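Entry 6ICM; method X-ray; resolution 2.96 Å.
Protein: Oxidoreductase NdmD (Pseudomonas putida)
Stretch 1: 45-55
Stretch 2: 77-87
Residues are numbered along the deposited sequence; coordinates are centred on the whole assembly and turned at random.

Stretch 1 (45-55) ITPVVSGDLEH
Stretch 2 77-87: RCKSKKIVLDL

Antiparallel neighbours can stay in register while the bonds between them vary in strength, and residues 45-55 and 77-87 of NdmD illustrate the principle. The contact buries 825 Å² in all, and Glu54, Val84 and Pro47 contribute heavily to it.

Glu54 anchors one end. It faces Arg77 as a hydrogen-bonded antiparallel pair, CA atoms 5.5 Å apart, with Glu54 N to Arg77 O at 3.0 Å and Arg77 N to Glu54 O at 3.2 Å. The glutamate is extended through chi1 and chi2 (both t) before chi3 turns to -46°, and its OE1 forms salt bridges with Arg77 NH1 at 2.8 Å and Lys79 NZ at 2.6 Å. The lysine amine is modelled too near Glu54 CB, so the second bridge is less certain.

At the other end, the strand that begins at Thr46 meets a weakly bonded strand at about 82-85, with 123° between their N-to-C directions. Val84 O accepts a hydrogen bond from Val49 N at 2.8 Å, and Val84 N donates to Ser50 O at 3.3 Å. Pro47 takes part through its carbonyl: Asp86 N donates to Pro47 O at 3.1 Å, and Leu85 CA lies 3.4 Å from that same oxygen. Val48 and Leu85 form a non-hydrogen-bonded pair, CA atoms 4.5 Å apart, their side chains sharing a face, with Val48 CG2 4.1 Å from Leu85 CD2. The chain turns a corner at Val49 (phi/psi -92/-52).

Between these ends Gly51, at 110/153, passes with its CA 4.3 Å from Ile83 CA; a CB there would clash with that atom. Asp52 O accepts weak bonds from Lys79 N at 3.3 Å and Ser80 N at 3.5 Å. Apolar packing continues where Leu53 CD2 (rotamer m, t) meets Ile83 CD1 (t, t) at 3.6 Å.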

# COMPACT_ATOMS: atom_id res chain seq x y z
N ILE D 45 11.38 35.85 -37.16
CA ILE D 45 10.55 36.64 -38.05
C ILE D 45 10.86 38.10 -37.81
O ILE D 45 11.03 38.54 -36.66
CB ILE D 45 9.07 36.32 -37.87
CG1 ILE D 45 8.28 36.87 -39.04
CG2 ILE D 45 8.52 36.93 -36.61
CD1 ILE D 45 6.80 36.69 -38.88
N THR D 46 11.06 38.84 -38.89
CA THR D 46 11.36 40.26 -38.81
C THR D 46 10.50 40.96 -39.85
O THR D 46 10.03 40.34 -40.82
CB THR D 46 12.85 40.56 -39.05
OG1 THR D 46 13.11 40.73 -40.44
CG2 THR D 46 13.70 39.44 -38.58
N PRO D 47 10.22 42.24 -39.65
CA PRO D 47 9.25 42.92 -40.51
C PRO D 47 9.91 43.71 -41.62
O PRO D 47 11.03 44.18 -41.47
CB PRO D 47 8.51 43.82 -39.51
CG PRO D 47 9.56 44.19 -38.57
CD PRO D 47 10.50 43.03 -38.45
N VAL D 48 9.21 43.85 -42.74
CA VAL D 48 9.75 44.47 -43.93
C VAL D 48 8.93 45.72 -44.24
O VAL D 48 7.70 45.71 -44.14
CB VAL D 48 9.72 43.49 -45.11
CG1 VAL D 48 10.13 44.16 -46.39
CG2 VAL D 48 10.59 42.28 -44.77
N VAL D 49 9.63 46.81 -44.59
CA VAL D 49 8.98 48.01 -45.12
C VAL D 49 8.92 47.98 -46.64
O VAL D 49 7.85 48.14 -47.24
CB VAL D 49 9.69 49.28 -44.62
CG1 VAL D 49 8.84 50.48 -44.93
CG2 VAL D 49 9.94 49.19 -43.13
N SER D 50 10.06 47.76 -47.29
CA SER D 50 10.17 47.79 -48.74
C SER D 50 10.97 46.59 -49.23
O SER D 50 11.64 45.91 -48.45
CB SER D 50 10.83 49.09 -49.22
OG SER D 50 12.24 48.95 -49.20
N GLY D 51 10.92 46.36 -50.52
CA GLY D 51 11.75 45.34 -51.11
C GLY D 51 10.93 44.16 -51.58
O GLY D 51 9.85 43.87 -51.05
N ASP D 52 11.46 43.45 -52.59
CA ASP D 52 10.79 42.30 -53.20
C ASP D 52 11.48 41.03 -52.72
O ASP D 52 12.71 40.95 -52.72
CB ASP D 52 10.81 42.39 -54.74
CG ASP D 52 9.77 43.40 -55.29
OD1 ASP D 52 10.01 44.63 -55.18
OD2 ASP D 52 8.72 42.98 -55.85
N LEU D 53 10.67 40.03 -52.32
CA LEU D 53 11.13 38.97 -51.42
C LEU D 53 10.89 37.58 -51.99
O LEU D 53 9.94 37.34 -52.73
CB LEU D 53 10.43 39.03 -50.06
CG LEU D 53 10.38 40.37 -49.31
CD1 LEU D 53 9.36 40.43 -48.18
CD2 LEU D 53 11.73 40.75 -48.77
N GLU D 54 11.76 36.65 -51.64
CA GLU D 54 11.60 35.22 -51.88
C GLU D 54 11.58 34.48 -50.58
O GLU D 54 12.50 34.68 -49.79
CB GLU D 54 12.77 34.69 -52.68
CG GLU D 54 12.76 33.34 -53.37
CD GLU D 54 14.16 33.05 -53.96
OE1 GLU D 54 14.70 33.98 -54.60
OE2 GLU D 54 14.68 31.90 -53.84
N HIS D 55 10.53 33.71 -50.35
CA HIS D 55 10.42 32.97 -49.11
C HIS D 55 10.79 31.52 -49.36
O HIS D 55 10.51 30.99 -50.43
CB HIS D 55 9.03 33.12 -48.52
CG HIS D 55 8.58 34.54 -48.53
ND1 HIS D 55 9.06 35.46 -47.63
CD2 HIS D 55 7.70 35.20 -49.32
CE1 HIS D 55 8.51 36.64 -47.88
NE2 HIS D 55 7.67 36.51 -48.89
N ARG D 77 15.49 35.27 -48.80
CA ARG D 77 16.41 36.23 -49.40
C ARG D 77 15.61 37.31 -50.13
O ARG D 77 14.37 37.27 -50.21
CB ARG D 77 17.43 35.51 -50.32
CG ARG D 77 17.18 35.59 -51.85
CD ARG D 77 18.46 35.25 -52.65
NE ARG D 77 18.70 33.80 -52.67
CZ ARG D 77 18.20 32.94 -53.57
NH1 ARG D 77 17.47 33.38 -54.59
NH2 ARG D 77 18.46 31.64 -53.46
N CYS D 78 16.32 38.32 -50.66
CA CYS D 78 15.74 39.42 -51.42
C CYS D 78 16.27 39.41 -52.86
O CYS D 78 17.48 39.52 -53.06
CB CYS D 78 16.08 40.75 -50.74
SG CYS D 78 15.42 42.21 -51.57
N LYS D 79 15.36 39.31 -53.86
CA LYS D 79 15.69 39.35 -55.30
C LYS D 79 15.76 40.74 -55.82
O LYS D 79 16.39 40.98 -56.85
CB LYS D 79 14.65 38.68 -56.21
CG LYS D 79 14.71 37.20 -56.27
CD LYS D 79 13.36 36.73 -56.07
CE LYS D 79 13.30 37.01 -54.58
NZ LYS D 79 14.22 36.39 -53.83
N SER D 80 15.07 41.64 -55.17
CA SER D 80 15.29 43.03 -55.43
C SER D 80 16.74 43.33 -55.06
O SER D 80 17.51 42.42 -54.70
CB SER D 80 14.29 43.88 -54.64
OG SER D 80 14.76 45.20 -54.51
N LYS D 81 17.13 44.59 -55.18
CA LYS D 81 18.50 44.98 -54.91
C LYS D 81 18.66 45.61 -53.53
O LYS D 81 19.72 45.49 -52.92
CB LYS D 81 18.98 45.94 -56.00
CG LYS D 81 20.49 46.07 -56.13
CD LYS D 81 21.16 44.73 -56.44
CE LYS D 81 21.49 44.57 -57.92
NZ LYS D 81 22.02 43.21 -58.22
N LYS D 82 17.61 46.27 -53.04
CA LYS D 82 17.56 46.78 -51.69
C LYS D 82 16.36 46.19 -50.97
O LYS D 82 15.37 45.79 -51.60
CB LYS D 82 17.48 48.32 -51.66
CG LYS D 82 18.05 48.95 -50.41
CD LYS D 82 17.71 50.43 -50.29
CE LYS D 82 18.57 51.12 -49.23
NZ LYS D 82 19.96 51.37 -49.71
N ILE D 83 16.45 46.12 -49.64
CA ILE D 83 15.36 45.67 -48.78
C ILE D 83 15.46 46.44 -47.47
O ILE D 83 16.54 46.57 -46.91
CB ILE D 83 15.41 44.14 -48.52
CG1 ILE D 83 14.43 43.72 -47.41
CG2 ILE D 83 16.84 43.67 -48.21
CD1 ILE D 83 14.48 42.25 -47.04
N VAL D 84 14.35 46.96 -46.96
CA VAL D 84 14.40 47.73 -45.71
C VAL D 84 13.62 46.99 -44.64
O VAL D 84 12.42 46.74 -44.80
CB VAL D 84 13.88 49.16 -45.89
CG1 VAL D 84 14.11 49.94 -44.61
CG2 VAL D 84 14.59 49.82 -47.03
N LEU D 85 14.31 46.65 -43.56
CA LEU D 85 13.70 46.00 -42.41
C LEU D 85 13.41 47.03 -41.33
O LEU D 85 14.25 47.88 -41.04
CB LEU D 85 14.60 44.90 -41.83
CG LEU D 85 15.35 44.01 -42.82
CD1 LEU D 85 16.18 43.05 -42.01
CD2 LEU D 85 14.40 43.28 -43.73
N ASP D 86 12.22 46.93 -40.74
CA ASP D 86 11.72 47.93 -39.81
C ASP D 86 12.24 47.60 -38.40
O ASP D 86 11.51 47.15 -37.50
CB ASP D 86 10.20 47.98 -39.90
CG ASP D 86 9.57 48.99 -38.97
OD1 ASP D 86 10.27 49.91 -38.50
OD2 ASP D 86 8.35 48.85 -38.72
N LEU D 87 13.55 47.84 -38.23
CA LEU D 87 14.24 47.52 -36.97
C LEU D 87 15.26 48.58 -36.53
O LEU D 87 15.88 49.24 -37.36
CB LEU D 87 14.95 46.16 -37.09
CG LEU D 87 14.09 44.90 -36.93
CD1 LEU D 87 14.85 43.70 -37.42
CD2 LEU D 87 13.66 44.67 -35.49